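Local coordinates for IscA (PDB 1X0G), which binds a [2Fe-2S] cluster and serves as a scaffold in iron-sulfur cluster biosynthesis, at the interface of chains A and B and the interface of chains B and C. Coordinates in Å, arbitrary orientation; residue numbers count along the deposited sequence, not the author numbering. Chains: chain A/B/C, IscA.

Contact 1: the interface of chains A and B. Residues chain A 41-42, 90, 92, 105; chain B 85-86, 89.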
ATOM      1  N   ARG A  41       4.343   8.425   8.638  1.00 64.25           N
ATOM      2  CA  ARG A  41       4.164   9.178   9.833  1.00 63.60           C
ATOM      3  C   ARG A  41       5.132   8.563  10.839  1.00 64.08           C
ATOM      4  O   ARG A  41       5.244   7.332  10.925  1.00 63.23           O
ATOM      5  CB  ARG A  41       2.740   9.080  10.303  1.00 63.78           C
ATOM      6  CG  ARG A  41       2.273  10.109  11.372  1.00 66.87           C
ATOM      7  CD  ARG A  41       1.562   9.262  12.442  1.00 78.56           C
ATOM      8  NE  ARG A  41       1.268   9.846  13.752  1.00 80.90           N
ATOM      9  CZ  ARG A  41       0.454  10.877  13.883  1.00 84.13           C
ATOM     10  NH1 ARG A  41      -0.094  11.413  12.784  1.00 81.36           N
ATOM     11  NH2 ARG A  41       0.194  11.372  15.096  1.00 86.94           N
ATOM     12  N   TYR A  42       5.873   9.414  11.580  1.00 64.14           N
ATOM     13  CA  TYR A  42       6.761   8.928  12.661  1.00 62.62           C
ATOM     14  C   TYR A  42       5.959   8.159  13.698  1.00 61.77           C
ATOM     15  O   TYR A  42       4.796   8.428  13.979  1.00 61.48           O
ATOM     16  CB  TYR A  42       7.618  10.048  13.301  1.00 62.87           C
ATOM     17  CG  TYR A  42       8.313  10.946  12.280  1.00 62.29           C
ATOM     18  CD1 TYR A  42       7.647  12.026  11.731  1.00 62.65           C
ATOM     19  CD2 TYR A  42       9.618  10.718  11.864  1.00 62.14           C
ATOM     20  CE1 TYR A  42       8.221  12.814  10.785  1.00 64.92           C
ATOM     21  CE2 TYR A  42      10.231  11.546  10.918  1.00 63.33           C
ATOM     22  CZ  TYR A  42       9.519  12.601  10.365  1.00 65.53           C
ATOM     23  OH  TYR A  42      10.044  13.493   9.411  1.00 68.30           O
ATOM     24  N   PHE A  90       5.660  16.544  19.534  1.00 60.57           N
ATOM     25  CA  PHE A  90       6.989  16.403  18.987  1.00 60.91           C
ATOM     26  C   PHE A  90       6.997  16.980  17.587  1.00 61.03           C
ATOM     27  O   PHE A  90       5.964  17.079  16.965  1.00 59.37           O
ATOM     28  CB  PHE A  90       7.431  14.959  19.003  1.00 59.57           C
ATOM     29  CG  PHE A  90       7.561  14.433  20.381  1.00 59.53           C
ATOM     30  CD1 PHE A  90       6.476  13.778  21.013  1.00 58.27           C
ATOM     31  CD2 PHE A  90       8.738  14.637  21.110  1.00 57.43           C
ATOM     32  CE1 PHE A  90       6.621  13.312  22.406  1.00 59.91           C
ATOM     33  CE2 PHE A  90       8.879  14.175  22.466  1.00 56.77           C
ATOM     34  CZ  PHE A  90       7.814  13.523  23.119  1.00 55.27           C
ATOM     35  N   PHE A  92       9.671  17.606  13.886  1.00 65.83           N
ATOM     36  CA  PHE A  92      10.598  16.845  13.130  1.00 66.83           C
ATOM     37  C   PHE A  92      11.214  17.579  12.010  1.00 67.74           C
ATOM     38  O   PHE A  92      10.559  18.068  11.150  1.00 67.39           O
ATOM     39  CB  PHE A  92       9.873  15.631  12.579  1.00 67.26           C
ATOM     40  CG  PHE A  92       9.241  14.762  13.659  1.00 67.40           C
ATOM     41  CD1 PHE A  92       7.918  14.963  14.054  1.00 61.99           C
ATOM     42  CD2 PHE A  92      10.016  13.766  14.326  1.00 65.72           C
ATOM     43  CE1 PHE A  92       7.342  14.103  15.050  1.00 64.39           C
ATOM     44  CE2 PHE A  92       9.456  12.931  15.354  1.00 62.56           C
ATOM     45  CZ  PHE A  92       8.127  13.090  15.710  1.00 62.73           C
ATOM     46  N   MET A 105       4.284  15.791  11.115  1.00 69.81           N
ATOM     47  CA  MET A 105       4.456  14.411  11.571  1.00 69.92           C
ATOM     48  C   MET A 105       4.373  13.403  10.422  1.00 68.81           C
ATOM     49  O   MET A 105       4.666  12.221  10.608  1.00 69.22           O
ATOM     50  CB  MET A 105       3.452  14.086  12.639  1.00 70.18           C
ATOM     51  CG  MET A 105       3.688  14.886  13.895  1.00 74.28           C
ATOM     52  SD  MET A 105       2.436  14.524  15.152  1.00 83.72           S
ATOM     53  CE  MET A 105       0.916  14.371  14.106  1.00 79.48           C
TER
ATOM     54  N   LEU B  85       2.748   8.889  22.107  1.00 62.11           N
ATOM     55  CA  LEU B  85       3.626  10.000  22.095  1.00 60.92           C
ATOM     56  C   LEU B  85       3.378  10.997  20.977  1.00 61.27           C
ATOM     57  O   LEU B  85       3.565  12.178  21.219  1.00 62.80           O
ATOM     58  CB  LEU B  85       5.058   9.537  22.012  1.00 59.54           C
ATOM     59  CG  LEU B  85       5.479   8.470  22.978  1.00 61.13           C
ATOM     60  CD1 LEU B  85       6.959   8.664  23.299  1.00 61.42           C
ATOM     61  CD2 LEU B  85       4.630   8.536  24.251  1.00 61.02           C
ATOM     62  N   MET B  86       3.046  10.551  19.767  1.00 60.86           N
ATOM     63  CA  MET B  86       2.729  11.428  18.639  1.00 60.87           C
ATOM     64  C   MET B  86       1.316  11.945  18.667  1.00 60.04           C
ATOM     65  O   MET B  86       0.875  12.512  17.665  1.00 60.76           O
ATOM     66  CB  MET B  86       2.815  10.678  17.311  1.00 62.30           C
ATOM     67  CG  MET B  86       4.092   9.911  17.072  1.00 66.16           C
ATOM     68  SD  MET B  86       5.347  11.100  16.731  1.00 75.40           S
ATOM     69  CE  MET B  86       4.798  11.529  15.089  1.00 76.83           C
ATOM     70  N   ALA B  89      -4.645   9.600  16.848  1.00 60.65           N
ATOM     71  CA  ALA B  89      -4.940   9.506  15.448  1.00 58.72           C
ATOM     72  C   ALA B  89      -5.764   8.301  15.194  1.00 59.27           C
ATOM     73  O   ALA B  89      -5.557   7.210  15.757  1.00 57.71           O
ATOM     74  CB  ALA B  89      -3.686   9.448  14.677  1.00 57.21           C
TER
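The turn carrying B:Leu85 and B:Met86, B:Leu85 helical and B:Met86 turn-like in its torsions, meets A:Arg41, A:Tyr42, A:Phe90 and A:Phe92 on extended strand backbone and A:Met105 in a loop. B:Met86 is the plug of this patch, with 109 Å² of its surface hidden by chain A. Its chain folds back on itself, bent at chi2 and chi3 (both -73°), and this curl presents the sulfur and terminal methyl together to chain A. The sulfur SD meets the ring tip of A:Phe92 at CZ, 3.6 Å away, the two side chains crossing obliquely. Methyl CE turns toward A:Tyr42, lying 3.7 Å from its CB, and also packs against CG of A:Met105 at 3.7 Å. A:Met105 runs past B:Met86 in the opposite direction, its SD against the CE methyl, 3.8 Å away. The rings of A:Tyr42 and A:Phe92 lie face against face, CD2 of A:Phe92 standing 3.7 Å above the A:Tyr42 plane, which helps to fix the ring whose tip B:Met86 touches. A:Phe90 turns its edge to B:Leu85, whose carbonyl O lies in the ring plane, 3.3 Å from CD1. A:Arg41 NH2 comes 2.9 Å from the B:Met86 carbonyl O, but its N-H points away and makes no hydrogen bond; B:Ala89 CB lies over one guanidinium face, toward the rim. The patch joins strands 40-46 and 87-93 of chain A and the A:Met105 loop to the turn between strands 78-84 and 87-93 of chain B and the start of the latter.

Contact 2: the interface of chains B and C. Residues chain B 40-43, 70, 73-74; chain C 30-32.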
ATOM      1  N   TRP B  40      -5.889   3.743  -0.968  1.00 63.14           N
ATOM      2  CA  TRP B  40      -7.157   4.424  -0.934  1.00 63.55           C
ATOM      3  C   TRP B  40      -7.286   5.244   0.308  1.00 65.03           C
ATOM      4  O   TRP B  40      -7.062   4.732   1.369  1.00 67.84           O
ATOM      5  CB  TRP B  40      -8.208   3.414  -0.975  1.00 61.89           C
ATOM      6  CG  TRP B  40      -8.098   2.716  -2.307  1.00 63.42           C
ATOM      7  CD1 TRP B  40      -7.508   1.537  -2.543  1.00 57.10           C
ATOM      8  CD2 TRP B  40      -8.527   3.227  -3.595  1.00 62.31           C
ATOM      9  NE1 TRP B  40      -7.592   1.241  -3.869  1.00 57.96           N
ATOM     10  CE2 TRP B  40      -8.213   2.245  -4.543  1.00 60.88           C
ATOM     11  CE3 TRP B  40      -9.182   4.402  -4.017  1.00 58.17           C
ATOM     12  CZ2 TRP B  40      -8.501   2.383  -5.903  1.00 60.25           C
ATOM     13  CZ3 TRP B  40      -9.490   4.535  -5.333  1.00 59.09           C
ATOM     14  CH2 TRP B  40      -9.109   3.542  -6.288  1.00 60.32           C
ATOM     15  N   ARG B  41      -7.616   6.516   0.209  1.00 64.99           N
ATOM     16  CA  ARG B  41      -7.720   7.314   1.411  1.00 65.30           C
ATOM     17  C   ARG B  41      -9.206   7.212   1.815  1.00 65.32           C
ATOM     18  O   ARG B  41     -10.078   7.118   0.936  1.00 66.25           O
ATOM     19  CB  ARG B  41      -7.251   8.686   1.018  1.00 65.01           C
ATOM     20  CG  ARG B  41      -7.446   9.801   1.931  1.00 71.65           C
ATOM     21  CD  ARG B  41      -7.112  11.153   1.273  1.00 78.51           C
ATOM     22  NE  ARG B  41      -6.541  11.982   2.341  1.00 90.83           N
ATOM     23  CZ  ARG B  41      -5.224  12.165   2.601  1.00 97.37           C
ATOM     24  NH1 ARG B  41      -4.296  11.577   1.829  1.00 95.97           N
ATOM     25  NH2 ARG B  41      -4.828  12.981   3.630  1.00100.62           N
ATOM     26  N   TYR B  42      -9.505   7.167   3.118  1.00 65.11           N
ATOM     27  CA  TYR B  42     -10.897   7.045   3.611  1.00 64.81           C
ATOM     28  C   TYR B  42     -11.438   8.393   3.948  1.00 65.84           C
ATOM     29  O   TYR B  42     -10.791   9.153   4.719  1.00 65.94           O
ATOM     30  CB  TYR B  42     -10.929   6.184   4.833  1.00 64.03           C
ATOM     31  CG  TYR B  42     -10.182   4.870   4.572  1.00 63.93           C
ATOM     32  CD1 TYR B  42      -8.903   4.668   5.042  1.00 63.79           C
ATOM     33  CD2 TYR B  42     -10.741   3.876   3.780  1.00 57.95           C
ATOM     34  CE1 TYR B  42      -8.226   3.495   4.758  1.00 62.47           C
ATOM     35  CE2 TYR B  42     -10.092   2.730   3.501  1.00 61.60           C
ATOM     36  CZ  TYR B  42      -8.825   2.516   4.000  1.00 65.12           C
ATOM     37  OH  TYR B  42      -8.133   1.303   3.690  1.00 68.36           O
ATOM     38  N   ASP B  43     -12.592   8.718   3.355  1.00 65.41           N
ATOM     39  CA  ASP B  43     -13.350   9.888   3.783  1.00 65.47           C
ATOM     40  C   ASP B  43     -14.489   9.551   4.770  1.00 64.68           C
ATOM     41  O   ASP B  43     -15.620   9.215   4.385  1.00 63.88           O
ATOM     42  CB  ASP B  43     -13.989  10.566   2.590  1.00 66.91           C
ATOM     43  CG  ASP B  43     -13.005  11.245   1.682  1.00 70.53           C
ATOM     44  OD1 ASP B  43     -13.308  12.372   1.308  1.00 78.91           O
ATOM     45  OD2 ASP B  43     -11.980  10.685   1.272  1.00 72.27           O
ATOM     46  N   ALA B  70     -17.474   1.650  -3.376  1.00 72.16           N
ATOM     47  CA  ALA B  70     -16.282   1.313  -2.597  1.00 71.16           C
ATOM     48  C   ALA B  70     -16.487   0.019  -1.793  1.00 71.22           C
ATOM     49  O   ALA B  70     -15.651  -0.358  -0.971  1.00 71.73           O
ATOM     50  CB  ALA B  70     -15.903   2.452  -1.727  1.00 71.47           C
ATOM     51  N   LEU B  73     -13.565  -2.371  -1.529  1.00 66.34           N
ATOM     52  CA  LEU B  73     -12.374  -1.908  -0.860  1.00 67.50           C
ATOM     53  C   LEU B  73     -12.603  -1.817   0.618  1.00 67.38           C
ATOM     54  O   LEU B  73     -11.640  -1.746   1.391  1.00 66.37           O
ATOM     55  CB  LEU B  73     -11.902  -0.528  -1.367  1.00 66.90           C
ATOM     56  CG  LEU B  73     -11.606  -0.529  -2.884  1.00 66.94           C
ATOM     57  CD1 LEU B  73     -11.821   0.862  -3.525  1.00 65.14           C
ATOM     58  CD2 LEU B  73     -10.234  -1.177  -3.282  1.00 62.50           C
ATOM     59  N   LEU B  74     -13.881  -1.793   1.007  1.00 66.97           N
ATOM     60  CA  LEU B  74     -14.174  -1.306   2.342  1.00 65.51           C
ATOM     61  C   LEU B  74     -14.546  -2.365   3.357  1.00 65.99           C
ATOM     62  O   LEU B  74     -14.179  -2.208   4.521  1.00 66.32           O
ATOM     63  CB  LEU B  74     -15.161  -0.175   2.321  1.00 63.71           C
ATOM     64  CG  LEU B  74     -14.572   1.174   1.871  1.00 61.18           C
ATOM     65  CD1 LEU B  74     -15.686   2.199   1.782  1.00 54.96           C
ATOM     66  CD2 LEU B  74     -13.431   1.823   2.715  1.00 56.18           C
TER
ATOM     67  N   ILE C  30     -18.663   6.469   4.657  1.00 54.39           N
ATOM     68  CA  ILE C  30     -17.275   6.334   4.237  1.00 56.50           C
ATOM     69  C   ILE C  30     -17.196   6.275   2.724  1.00 58.48           C
ATOM     70  O   ILE C  30     -18.079   5.689   2.093  1.00 60.29           O
ATOM     71  CB  ILE C  30     -16.594   5.114   4.796  1.00 55.88           C
ATOM     72  CG1 ILE C  30     -17.025   4.896   6.249  1.00 56.75           C
ATOM     73  CG2 ILE C  30     -15.118   5.253   4.676  1.00 51.63           C
ATOM     74  CD1 ILE C  30     -16.159   3.954   7.049  1.00 54.35           C
ATOM     75  N   GLN C  31     -16.211   6.946   2.144  1.00 58.65           N
ATOM     76  CA  GLN C  31     -15.988   6.822   0.746  1.00 60.13           C
ATOM     77  C   GLN C  31     -14.505   6.779   0.590  1.00 60.18           C
ATOM     78  O   GLN C  31     -13.794   7.079   1.549  1.00 60.75           O
ATOM     79  CB  GLN C  31     -16.657   7.917  -0.083  1.00 59.95           C
ATOM     80  CG  GLN C  31     -16.938   9.175   0.635  1.00 65.23           C
ATOM     81  CD  GLN C  31     -17.623  10.227  -0.238  1.00 67.95           C
ATOM     82  OE1 GLN C  31     -18.612  10.818   0.157  1.00 69.66           O
ATOM     83  NE2 GLN C  31     -17.067  10.486  -1.423  1.00 71.36           N
ATOM     84  N   VAL C  32     -14.023   6.357  -0.575  1.00 60.47           N
ATOM     85  CA  VAL C  32     -12.559   6.388  -0.786  1.00 61.74           C
ATOM     86  C   VAL C  32     -12.187   7.347  -1.909  1.00 61.80           C
ATOM     87  O   VAL C  32     -12.994   7.601  -2.817  1.00 62.17           O
ATOM     88  CB  VAL C  32     -12.004   4.974  -1.190  1.00 61.69           C
ATOM     89  CG1 VAL C  32     -12.123   4.034  -0.061  1.00 61.62           C
ATOM     90  CG2 VAL C  32     -12.803   4.417  -2.368  1.00 63.11           C
TER
HETATM   91  O   HOH W   1     -18.127  10.417   3.240  1.00 73.36           O
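C:Val32 wedges its two methyls between strand 27-46 of chain B and B:Ala70, B:Leu73 and B:Leu74 of 3-10 helix 68-70 and helix 71-74. Its CG1, anti to the carbonyl carbon (chi1 -68°), points to B:Leu74, 3.8 Å from CD2, the two side chains sliding past each other in opposite directions. CG2 sits between the backbone N and the carbonyl carbon and branches off toward B:Ala70 and B:Leu73, touching CB of B:Ala70 at 3.7 Å and CD1 of B:Leu73 at 3.9 Å. B:Trp40 approaches obliquely with its six-membered ring, CE3 being 4.0 Å from CG2, while CD1 of B:Leu73 lies over the centre of the indole face and holds it from that side. B:Tyr42 runs beside C:Val32, pointing the same way. An alanine in place of C:Val32 would probably open a gap against B:Leu74, B:Ala70 and B:Leu73 and thin the cover of the indole rim. Next to the wedge the strands pair antiparallel: B:Asp43 N donates to C:Gln31 O at 2.7 Å, nearly straight (168° at H), and C:Gln31 N returns a longer bond to B:Asp43 O, 3.2 Å, from above the carbonyl plane. A water bridges that same B:Asp43 O to the side-chain carbonyl OE1 of C:Gln31, and CG of C:Gln31 packs on B:Asp43 CB. Strand 28-47 of chain C thus extends a sheet of chain B, with both short helices packed against the join.

The C-alpha centres of contact 1 and contact 2 lie about 23 Å apart. Chain B takes part in both, through a turn and the start of a strand in contact 1 and through a strand and two short helices in contact 2. Positions 41 and 42 recur, from chain A in contact 1 and from chain B in contact 2, so one stretch of sequence serves different partners in different copies. Contact 2 belongs to a two-fold interface and has a twin with the chains exchanged, whereas contact 1 lies in an interface without exact two-fold symmetry. Strand pairing between B and C is consistent with the domain swapping and tetramer reported for IscA, with contact 1 joining chain A to that pair.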